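Local coordinates for tryptophan synthase alpha chain (Campylobacter jejuni, PDB 3THA), which probably cleaves indoleglycerol phosphate to indole and glyceraldehyde 3-phosphate, as the alpha subunit of tryptophan synthase, at residues B[79-82]-B[83-86]; B[154-157]-B[158-162]; B[192-195]-B[196-200]. All coordinates share one frame; numbering follows the deposited sequence.

Interaction 1. Residues B[79-82]-B[83-86]; sequences FELL and ARIK
Arg84 folds back over Leu81 at the C-terminal end of helix 75-83. Its guanidinium lies flat over the backbone, with Leu81 CA 3.7 Å from the plane and over the centre of the group. The two side chains cross at about a right angle, and NH1 of Arg84 comes 3.8 Å from Leu81 CD1. The bend at chi3 (-133°) of Arg84 helps turn the guanidinium back along the helix. Arg84 NH2 sits 3.3 Å from Glu80 O, but the angle is too poor for a hydrogen bond.

The tight part is the last turn of backbone. Arg84 N donates to Leu81 O at 3.1 Å, from above the carbonyl plane and with a bent N-H...O angle of 136°. The bonds from Ala83 N to Phe79 O and from Ile85 N to Leu82 O are both weak, as the helix gives way to the loop. Ile85 CG1 rests against Leu81 O at 3.4 Å. The apolar contact of Ile85 CG1 with Leu81 CD1 is looser, at 4.3 Å.

The solvent side carries Glu80, Ala83 and Arg84. Glu80 OE2 stays 4.7 Å from Arg84 NH2, too far for a salt bridge, though the opposite charges may still attract weakly. The salt-bridge partner of Arg84 is Glu31, whose OE1 pairs with Arg84 NE.

This helix end belongs to the outer layer of the TIM barrel. Leu81 and Ile85 pack on helix 27-35, while Phe79 and Leu82 turn inward to strand 90-94, the next strand of the barrel.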
ATOM      1  N   PHE B  79     -19.796  -8.907  -0.165  1.00 61.76           N
ATOM      2  CA  PHE B  79     -20.382 -10.165  -0.590  1.00 62.34           C
ATOM      3  C   PHE B  79     -21.908 -10.013  -0.752  1.00 63.77           C
ATOM      4  O   PHE B  79     -22.491 -10.478  -1.758  1.00 63.25           O
ATOM      5  CB  PHE B  79     -20.033 -11.277   0.386  1.00 62.64           C
ATOM      6  CG  PHE B  79     -18.641 -11.827   0.218  1.00 63.04           C
ATOM      7  CD1 PHE B  79     -18.070 -11.976  -1.065  1.00 62.33           C
ATOM      8  CD2 PHE B  79     -17.912 -12.252   1.337  1.00 62.46           C
ATOM      9  CE1 PHE B  79     -16.779 -12.532  -1.232  1.00 60.95           C
ATOM     10  CE2 PHE B  79     -16.631 -12.806   1.185  1.00 61.87           C
ATOM     11  CZ  PHE B  79     -16.063 -12.934  -0.116  1.00 61.91           C
ATOM     12  N   GLU B  80     -22.546  -9.343   0.219  1.00 64.09           N
ATOM     13  CA  GLU B  80     -24.005  -9.080   0.141  1.00 65.20           C
ATOM     14  C   GLU B  80     -24.381  -8.252  -1.095  1.00 63.49           C
ATOM     15  O   GLU B  80     -25.382  -8.500  -1.726  1.00 64.98           O
ATOM     16  CB  GLU B  80     -24.521  -8.387   1.405  1.00 66.30           C
ATOM     17  CG  GLU B  80     -24.936  -9.328   2.513  1.00 70.58           C
ATOM     18  CD  GLU B  80     -25.469  -8.570   3.732  1.00 76.99           C
ATOM     19  OE1 GLU B  80     -24.704  -8.454   4.729  1.00 77.10           O
ATOM     20  OE2 GLU B  80     -26.633  -8.063   3.674  1.00 78.62           O
ATOM     21  N   LEU B  81     -23.540  -7.292  -1.433  1.00 60.96           N
ATOM     22  CA  LEU B  81     -23.693  -6.452  -2.607  1.00 59.43           C
ATOM     23  C   LEU B  81     -23.499  -7.161  -3.941  1.00 59.12           C
ATOM     24  O   LEU B  81     -24.279  -6.955  -4.878  1.00 60.44           O
ATOM     25  CB  LEU B  81     -22.680  -5.316  -2.516  1.00 58.33           C
ATOM     26  CG  LEU B  81     -22.465  -4.470  -3.753  1.00 56.61           C
ATOM     27  CD1 LEU B  81     -23.742  -3.701  -4.064  1.00 54.56           C
ATOM     28  CD2 LEU B  81     -21.330  -3.551  -3.437  1.00 53.20           C
ATOM     29  N   LEU B  82     -22.441  -7.951  -4.038  1.00 57.78           N
ATOM     30  CA  LEU B  82     -22.185  -8.762  -5.227  1.00 57.92           C
ATOM     31  C   LEU B  82     -23.330  -9.678  -5.614  1.00 58.99           C
ATOM     32  O   LEU B  82     -23.489  -9.977  -6.782  1.00 59.10           O
ATOM     33  CB  LEU B  82     -20.910  -9.568  -5.066  1.00 56.72           C
ATOM     34  CG  LEU B  82     -19.714  -8.646  -5.173  1.00 56.67           C
ATOM     35  CD1 LEU B  82     -18.467  -9.404  -4.769  1.00 56.73           C
ATOM     36  CD2 LEU B  82     -19.616  -8.083  -6.613  1.00 55.78           C
ATOM     37  N   ALA B  83     -24.155 -10.074  -4.645  1.00 60.65           N
ATOM     38  CA  ALA B  83     -25.247 -11.009  -4.902  1.00 63.02           C
ATOM     39  C   ALA B  83     -26.429 -10.289  -5.503  1.00 65.14           C
ATOM     40  O   ALA B  83     -27.245 -10.913  -6.175  1.00 67.93           O
ATOM     41  CB  ALA B  83     -25.664 -11.695  -3.643  1.00 63.71           C
ATOM     42  N   ARG B  84     -26.540  -8.985  -5.262  1.00 64.85           N
ATOM     43  CA  ARG B  84     -27.613  -8.231  -5.896  1.00 66.33           C
ATOM     44  C   ARG B  84     -27.251  -7.570  -7.228  1.00 66.47           C
ATOM     45  O   ARG B  84     -28.039  -6.828  -7.775  1.00 67.81           O
ATOM     46  CB  ARG B  84     -28.313  -7.246  -4.943  1.00 66.48           C
ATOM     47  CG  ARG B  84     -27.607  -6.900  -3.672  1.00 64.89           C
ATOM     48  CD  ARG B  84     -28.435  -5.882  -2.869  1.00 65.93           C
ATOM     49  NE  ARG B  84     -27.567  -4.802  -2.426  1.00 62.95           N
ATOM     50  CZ  ARG B  84     -26.849  -4.844  -1.320  1.00 61.63           C
ATOM     51  NH1 ARG B  84     -26.047  -3.824  -1.003  1.00 60.66           N
ATOM     52  NH2 ARG B  84     -26.933  -5.898  -0.527  1.00 59.15           N
ATOM     53  N   ILE B  85     -26.078  -7.885  -7.759  1.00 65.80           N
ATOM     54  CA  ILE B  85     -25.551  -7.227  -8.946  1.00 65.59           C
ATOM     55  C   ILE B  85     -25.644  -8.139 -10.154  1.00 66.55           C
ATOM     56  O   ILE B  85     -25.293  -9.321 -10.071  1.00 66.20           O
ATOM     57  CB  ILE B  85     -24.061  -6.792  -8.677  1.00 64.42           C
ATOM     58  CG1 ILE B  85     -24.059  -5.459  -7.954  1.00 63.18           C
ATOM     59  CG2 ILE B  85     -23.172  -6.768  -9.949  1.00 63.82           C
ATOM     60  CD1 ILE B  85     -25.238  -4.669  -8.233  1.00 67.46           C
ATOM     61  N   LYS B  86     -26.105  -7.598 -11.272  1.00 67.55           N
ATOM     62  CA  LYS B  86     -26.003  -8.352 -12.501  1.00 69.35           C
ATOM     63  C   LYS B  86     -25.165  -7.614 -13.533  1.00 68.52           C
ATOM     64  O   LYS B  86     -25.488  -6.504 -13.951  1.00 68.84           O
ATOM     65  CB  LYS B  86     -27.389  -8.750 -13.056  1.00 72.67           C
ATOM     66  CG  LYS B  86     -27.369  -9.901 -14.157  1.00 77.18           C
ATOM     67  CD  LYS B  86     -26.252 -10.984 -13.932  1.00 81.56           C
ATOM     68  CE  LYS B  86     -26.251 -12.081 -15.044  1.00 86.68           C
ATOM     69  NZ  LYS B  86     -24.997 -12.945 -15.026  1.00 86.89           N
TER

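Interaction 2. Residues B[154-157]-B[158-162]; sequences KERV and KKLVK
Arg156 and Leu160 meet one turn apart on helix 154-161. CG of Arg156 touches Leu160 CD1 at 3.7 Å, and the two chains cross obliquely. The other methyl, Leu160 CD2, lies over one face of the Arg156 guanidinium, offset toward its rim. Arg156 starts with CG anti to the backbone N (chi1 172°), then bends at chi2 (87°). That bend carries the guanidinium over toward Leu160 and Lys159. Lys159 CE comes to 3.4 Å from Arg156 NH1, while Lys159 NZ remains 4.6 Å from it. The like charges would disfavour a closer approach.

On the buried face, Val157 CG1 and Val161 CG2 are 4.3 Å apart. Val161 CG2 also presses on Val157 O at 3.1 Å.

This is the helix of a beta-alpha-beta unit of the TIM barrel, between strands 143-148 and 168-171. Regular i to i+4 bonds set the spacing of the side chains. Lys158 N to Lys154 O is nearly straight, with an N-H...O angle of 170°. Leu160 N reaches Arg156 O at 2.9 Å, and Val161 N reaches Val157 O at the same length.

Farther out, Glu128 forms a salt bridge with Arg156 NH1, and Phe127 packs on both Arg156 and Lys159. Val157 faces helix 180-195, touching Lys190, Glu193 and Ile194.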
ATOM      1  N   LYS B 154      14.866 -12.136 -16.133  1.00 61.74           N
ATOM      2  CA  LYS B 154      14.313 -12.990 -17.195  1.00 62.81           C
ATOM      3  C   LYS B 154      13.927 -14.356 -16.641  1.00 62.20           C
ATOM      4  O   LYS B 154      12.783 -14.762 -16.792  1.00 62.06           O
ATOM      5  CB  LYS B 154      15.258 -13.138 -18.400  1.00 64.91           C
ATOM      6  CG  LYS B 154      14.544 -13.718 -19.627  1.00 66.25           C
ATOM      7  CD  LYS B 154      15.477 -14.414 -20.590  1.00 71.08           C
ATOM      8  CE  LYS B 154      16.189 -13.418 -21.512  1.00 73.51           C
ATOM      9  NZ  LYS B 154      17.495 -13.984 -21.932  1.00 76.10           N
ATOM     10  N   GLU B 155      14.856 -15.019 -15.943  1.00 62.78           N
ATOM     11  CA  GLU B 155      14.598 -16.344 -15.373  1.00 62.21           C
ATOM     12  C   GLU B 155      13.490 -16.343 -14.300  1.00 61.38           C
ATOM     13  O   GLU B 155      12.761 -17.320 -14.139  1.00 61.93           O
ATOM     14  CB  GLU B 155      15.892 -16.954 -14.843  1.00 62.16           C
ATOM     15  CG  GLU B 155      16.405 -16.373 -13.507  1.00 62.75           C
ATOM     16  CD  GLU B 155      17.254 -15.098 -13.659  1.00 65.75           C
ATOM     17  OE1 GLU B 155      17.428 -14.602 -14.826  1.00 64.82           O
ATOM     18  OE2 GLU B 155      17.744 -14.603 -12.596  1.00 63.17           O
ATOM     19  N   ARG B 156      13.349 -15.252 -13.568  1.00 61.01           N
ATOM     20  CA  ARG B 156      12.297 -15.174 -12.572  1.00 60.88           C
ATOM     21  C   ARG B 156      10.931 -15.014 -13.285  1.00 60.57           C
ATOM     22  O   ARG B 156       9.900 -15.488 -12.815  1.00 58.96           O
ATOM     23  CB  ARG B 156      12.618 -14.041 -11.566  1.00 61.16           C
ATOM     24  CG  ARG B 156      11.496 -13.708 -10.563  1.00 62.92           C
ATOM     25  CD  ARG B 156      11.545 -14.565  -9.305  1.00 64.54           C
ATOM     26  NE  ARG B 156      10.505 -14.187  -8.344  1.00 63.60           N
ATOM     27  CZ  ARG B 156       9.928 -15.024  -7.470  1.00 63.58           C
ATOM     28  NH1 ARG B 156      10.282 -16.319  -7.418  1.00 60.75           N
ATOM     29  NH2 ARG B 156       8.986 -14.562  -6.639  1.00 59.35           N
ATOM     30  N   VAL B 157      10.946 -14.398 -14.461  1.00 62.23           N
ATOM     31  CA  VAL B 157       9.718 -14.200 -15.231  1.00 62.89           C
ATOM     32  C   VAL B 157       9.252 -15.535 -15.831  1.00 63.55           C
ATOM     33  O   VAL B 157       8.076 -15.894 -15.738  1.00 63.68           O
ATOM     34  CB  VAL B 157       9.919 -13.124 -16.360  1.00 64.00           C
ATOM     35  CG1 VAL B 157       8.741 -13.086 -17.328  1.00 62.43           C
ATOM     36  CG2 VAL B 157      10.193 -11.752 -15.760  1.00 62.98           C
ATOM     37  N   LYS B 158      10.172 -16.248 -16.465  1.00 64.57           N
ATOM     38  CA  LYS B 158       9.891 -17.585 -17.003  1.00 65.38           C
ATOM     39  C   LYS B 158       9.247 -18.455 -15.903  1.00 63.96           C
ATOM     40  O   LYS B 158       8.188 -19.052 -16.101  1.00 64.12           O
ATOM     41  CB  LYS B 158      11.171 -18.198 -17.588  1.00 65.95           C
ATOM     42  CG  LYS B 158      11.102 -19.672 -17.976  1.00 70.42           C
ATOM     43  CD  LYS B 158      12.167 -20.026 -19.046  1.00 74.27           C
ATOM     44  CE  LYS B 158      12.349 -21.547 -19.251  1.00 79.99           C
ATOM     45  NZ  LYS B 158      11.237 -22.233 -20.013  1.00 80.56           N
ATOM     46  N   LYS B 159       9.866 -18.486 -14.735  1.00 62.75           N
ATOM     47  CA  LYS B 159       9.322 -19.217 -13.611  1.00 62.18           C
ATOM     48  C   LYS B 159       7.939 -18.712 -13.094  1.00 60.48           C
ATOM     49  O   LYS B 159       7.072 -19.523 -12.745  1.00 60.57           O
ATOM     50  CB  LYS B 159      10.372 -19.269 -12.503  1.00 62.37           C
ATOM     51  CG  LYS B 159       9.848 -19.662 -11.168  1.00 63.55           C
ATOM     52  CD  LYS B 159      10.880 -19.436 -10.051  1.00 67.49           C
ATOM     53  CE  LYS B 159      10.182 -19.444  -8.666  1.00 66.98           C
ATOM     54  NZ  LYS B 159       9.486 -20.757  -8.386  1.00 68.57           N
ATOM     55  N   LEU B 160       7.705 -17.401 -13.057  1.00 59.06           N
ATOM     56  CA  LEU B 160       6.408 -16.909 -12.571  1.00 57.20           C
ATOM     57  C   LEU B 160       5.278 -17.151 -13.566  1.00 56.72           C
ATOM     58  O   LEU B 160       4.128 -17.406 -13.157  1.00 55.12           O
ATOM     59  CB  LEU B 160       6.486 -15.436 -12.201  1.00 56.84           C
ATOM     60  CG  LEU B 160       7.214 -15.165 -10.879  1.00 59.17           C
ATOM     61  CD1 LEU B 160       7.781 -13.744 -10.870  1.00 61.16           C
ATOM     62  CD2 LEU B 160       6.300 -15.380  -9.661  1.00 59.46           C
ATOM     63  N   VAL B 161       5.582 -17.087 -14.860  1.00 56.46           N
ATOM     64  CA  VAL B 161       4.497 -17.084 -15.836  1.00 57.52           C
ATOM     65  C   VAL B 161       4.231 -18.408 -16.524  1.00 59.76           C
ATOM     66  O   VAL B 161       3.128 -18.659 -16.972  1.00 60.30           O
ATOM     67  CB  VAL B 161       4.618 -15.951 -16.884  1.00 57.46           C
ATOM     68  CG1 VAL B 161       4.758 -14.612 -16.188  1.00 55.58           C
ATOM     69  CG2 VAL B 161       5.765 -16.194 -17.830  1.00 58.41           C
ATOM     70  N   LYS B 162       5.227 -19.271 -16.602  1.00 62.12           N
ATOM     71  CA  LYS B 162       5.066 -20.515 -17.367  1.00 64.40           C
ATOM     72  C   LYS B 162       3.791 -21.251 -16.957  1.00 64.52           C
ATOM     73  O   LYS B 162       3.119 -21.842 -17.806  1.00 65.78           O
ATOM     74  CB  LYS B 162       6.287 -21.418 -17.194  1.00 64.66           C
ATOM     75  CG  LYS B 162       6.362 -22.591 -18.140  1.00 66.33           C
ATOM     76  CD  LYS B 162       7.392 -23.633 -17.660  1.00 65.13           C
ATOM     77  CE  LYS B 162       7.311 -24.927 -18.487  1.00 64.42           C
ATOM     78  NZ  LYS B 162       8.390 -24.966 -19.492  1.00 65.53           N
TER

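Interaction 3. Residues B[192-195]-B[196-200]; sequences KEIR and SFTNL
Two successive amides, Phe197 N and Thr198 N, close on Ile194 O as helix 180-195 of the TIM barrel ends and the chain turns toward strand 202-205. Phe197 N is 2.8 Å from Ile194 O and comes from above the carbonyl plane. Thr198 N is 3.1 Å from Ile194 O and lies nearly in line with the C=O bond. Ile194 O thus accepts two bonds from the turn.

Ser196 works one step earlier. Its N bonds to Lys192 O, and more weakly to Glu193 O. The side chain grips Glu193 O as well. With OG between the backbone N and the carbonyl carbon (chi1 90°), Ser196 OG donates to Glu193 O at 3.1 Å.

Phe197 CD2 comes to 3.5 Å from Glu193 O, and the Phe197 ring is turned 53° from the Glu193 carboxylate. That carboxylate has its salt bridge with Lys190, and the Arg195 guanidinium has one with Asp222.

Ile194 and Thr198 run side by side, pointing the same way, and both touch Ile168 of strand 168-171. Their methyls, Ile194 CG2 and Thr198 CG2, meet at 3.9 Å.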
ATOM      1  N   LYS B 192       7.354  -8.652 -25.088  1.00 68.60           N
ATOM      2  CA  LYS B 192       7.963  -9.655 -25.946  1.00 69.92           C
ATOM      3  C   LYS B 192       8.558 -10.819 -25.129  1.00 69.28           C
ATOM      4  O   LYS B 192       8.328 -12.000 -25.424  1.00 70.20           O
ATOM      5  CB  LYS B 192       9.055  -8.992 -26.791  1.00 73.03           C
ATOM      6  CG  LYS B 192       9.527  -9.840 -28.015  1.00 76.18           C
ATOM      7  CD  LYS B 192      10.550  -9.150 -28.880  1.00 78.83           C
ATOM      8  CE  LYS B 192      10.343  -9.587 -30.332  1.00 84.10           C
ATOM      9  NZ  LYS B 192      11.574  -9.566 -31.188  1.00 83.74           N
ATOM     10  N   GLU B 193       9.312 -10.482 -24.086  1.00 67.91           N
ATOM     11  CA  GLU B 193       9.970 -11.462 -23.247  1.00 66.18           C
ATOM     12  C   GLU B 193       8.938 -12.377 -22.582  1.00 64.89           C
ATOM     13  O   GLU B 193       9.072 -13.602 -22.617  1.00 65.31           O
ATOM     14  CB  GLU B 193      10.848 -10.740 -22.210  1.00 65.53           C
ATOM     15  CG  GLU B 193      11.508 -11.649 -21.193  1.00 64.69           C
ATOM     16  CD  GLU B 193      12.408 -10.918 -20.228  1.00 66.04           C
ATOM     17  OE1 GLU B 193      12.123 -10.941 -19.024  1.00 64.43           O
ATOM     18  OE2 GLU B 193      13.421 -10.340 -20.652  1.00 70.81           O
ATOM     19  N   ILE B 194       7.906 -11.784 -21.984  1.00 63.50           N
ATOM     20  CA  ILE B 194       6.864 -12.550 -21.343  1.00 61.80           C
ATOM     21  C   ILE B 194       6.186 -13.412 -22.389  1.00 64.27           C
ATOM     22  O   ILE B 194       5.969 -14.612 -22.161  1.00 64.36           O
ATOM     23  CB  ILE B 194       5.820 -11.654 -20.699  1.00 60.23           C
ATOM     24  CG1 ILE B 194       6.494 -10.682 -19.741  1.00 58.87           C
ATOM     25  CG2 ILE B 194       4.777 -12.494 -19.965  1.00 58.26           C
ATOM     26  CD1 ILE B 194       5.662  -9.494 -19.355  1.00 58.12           C
ATOM     27  N   ARG B 195       5.871 -12.816 -23.539  1.00 66.08           N
ATOM     28  CA  ARG B 195       5.241 -13.571 -24.614  1.00 68.76           C
ATOM     29  C   ARG B 195       5.980 -14.862 -24.905  1.00 70.66           C
ATOM     30  O   ARG B 195       5.340 -15.892 -25.106  1.00 72.33           O
ATOM     31  CB  ARG B 195       5.067 -12.741 -25.888  1.00 70.53           C
ATOM     32  CG  ARG B 195       3.626 -12.354 -26.109  1.00 70.94           C
ATOM     33  CD  ARG B 195       3.465 -11.019 -26.816  1.00 75.47           C
ATOM     34  NE  ARG B 195       2.150 -10.447 -26.502  1.00 76.97           N
ATOM     35  CZ  ARG B 195       1.726  -9.232 -26.847  1.00 78.96           C
ATOM     36  NH1 ARG B 195       2.506  -8.401 -27.547  1.00 79.10           N
ATOM     37  NH2 ARG B 195       0.500  -8.850 -26.483  1.00 79.44           N
ATOM     38  N   SER B 196       7.311 -14.844 -24.898  1.00 70.87           N
ATOM     39  CA  SER B 196       8.031 -16.058 -25.237  1.00 72.01           C
ATOM     40  C   SER B 196       7.989 -17.165 -24.159  1.00 70.72           C
ATOM     41  O   SER B 196       8.643 -18.192 -24.322  1.00 71.37           O
ATOM     42  CB  SER B 196       9.478 -15.739 -25.610  1.00 73.57           C
ATOM     43  OG  SER B 196      10.312 -15.774 -24.462  1.00 73.07           O
ATOM     44  N   PHE B 197       7.223 -16.951 -23.086  1.00 68.78           N
ATOM     45  CA  PHE B 197       7.086 -17.900 -21.965  1.00 67.44           C
ATOM     46  C   PHE B 197       5.626 -18.307 -21.691  1.00 67.09           C
ATOM     47  O   PHE B 197       5.349 -19.392 -21.135  1.00 66.37           O
ATOM     48  CB  PHE B 197       7.662 -17.293 -20.684  1.00 65.70           C
ATOM     49  CG  PHE B 197       9.154 -17.036 -20.736  1.00 67.89           C
ATOM     50  CD1 PHE B 197      10.016 -17.931 -21.384  1.00 68.26           C
ATOM     51  CD2 PHE B 197       9.699 -15.922 -20.105  1.00 66.58           C
ATOM     52  CE1 PHE B 197      11.401 -17.702 -21.454  1.00 69.36           C
ATOM     53  CE2 PHE B 197      11.085 -15.688 -20.148  1.00 69.94           C
ATOM     54  CZ  PHE B 197      11.947 -16.593 -20.835  1.00 69.69           C
ATOM     55  N   THR B 198       4.700 -17.402 -22.024  1.00 66.73           N
ATOM     56  CA  THR B 198       3.272 -17.659 -21.861  1.00 66.19           C
ATOM     57  C   THR B 198       2.406 -17.051 -22.961  1.00 67.49           C
ATOM     58  O   THR B 198       2.794 -16.091 -23.648  1.00 67.78           O
ATOM     59  CB  THR B 198       2.719 -17.227 -20.481  1.00 64.13           C
ATOM     60  OG1 THR B 198       1.414 -17.792 -20.303  1.00 63.72           O
ATOM     61  CG2 THR B 198       2.644 -15.702 -20.350  1.00 63.14           C
ATOM     62  N   ASN B 199       1.217 -17.628 -23.096  1.00 68.02           N
ATOM     63  CA  ASN B 199       0.237 -17.184 -24.074  1.00 69.51           C
ATOM     64  C   ASN B 199      -0.891 -16.312 -23.489  1.00 67.14           C
ATOM     65  O   ASN B 199      -1.737 -15.793 -24.240  1.00 67.99           O
ATOM     66  CB  ASN B 199      -0.301 -18.410 -24.804  1.00 72.25           C
ATOM     67  CG  ASN B 199       0.808 -19.161 -25.538  1.00 76.10           C
ATOM     68  OD1 ASN B 199       0.962 -19.017 -26.747  1.00 78.50           O
ATOM     69  ND2 ASN B 199       1.618 -19.928 -24.790  1.00 77.72           N
ATOM     70  N   LEU B 200      -0.878 -16.152 -22.161  1.00 63.36           N
ATOM     71  CA  LEU B 200      -1.927 -15.430 -21.455  1.00 61.26           C
ATOM     72  C   LEU B 200      -1.852 -13.965 -21.808  1.00 60.20           C
ATOM     73  O   LEU B 200      -0.762 -13.472 -22.162  1.00 59.98           O
ATOM     74  CB  LEU B 200      -1.741 -15.545 -19.947  1.00 59.93           C
ATOM     75  CG  LEU B 200      -1.922 -16.925 -19.338  1.00 60.25           C
ATOM     76  CD1 LEU B 200      -1.210 -16.905 -18.013  1.00 58.48           C
ATOM     77  CD2 LEU B 200      -3.424 -17.273 -19.190  1.00 57.71           C
TER

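The three contacts follow in series along the chain, and none nests in or crosses another. Interaction 1 comes first, where helix 75-83 runs into the loop before strand 90-94. Interaction 2 lies within helix 154-161, between strands 143-148 and 168-171. Interaction 3 closes the turn from helix 180-195 toward strand 202-205. Interaction 1 stands apart, on the opposite side of the chain's centre, with its centre about 36 Å from that of interaction 2. Interactions 2 and 3 touch. Lys158 CD meets Phe197 CE1 at 3.4 Å, and Val161 CG2 meets Phe197 CB at 3.6 Å. They join two consecutive outer helices of the barrel.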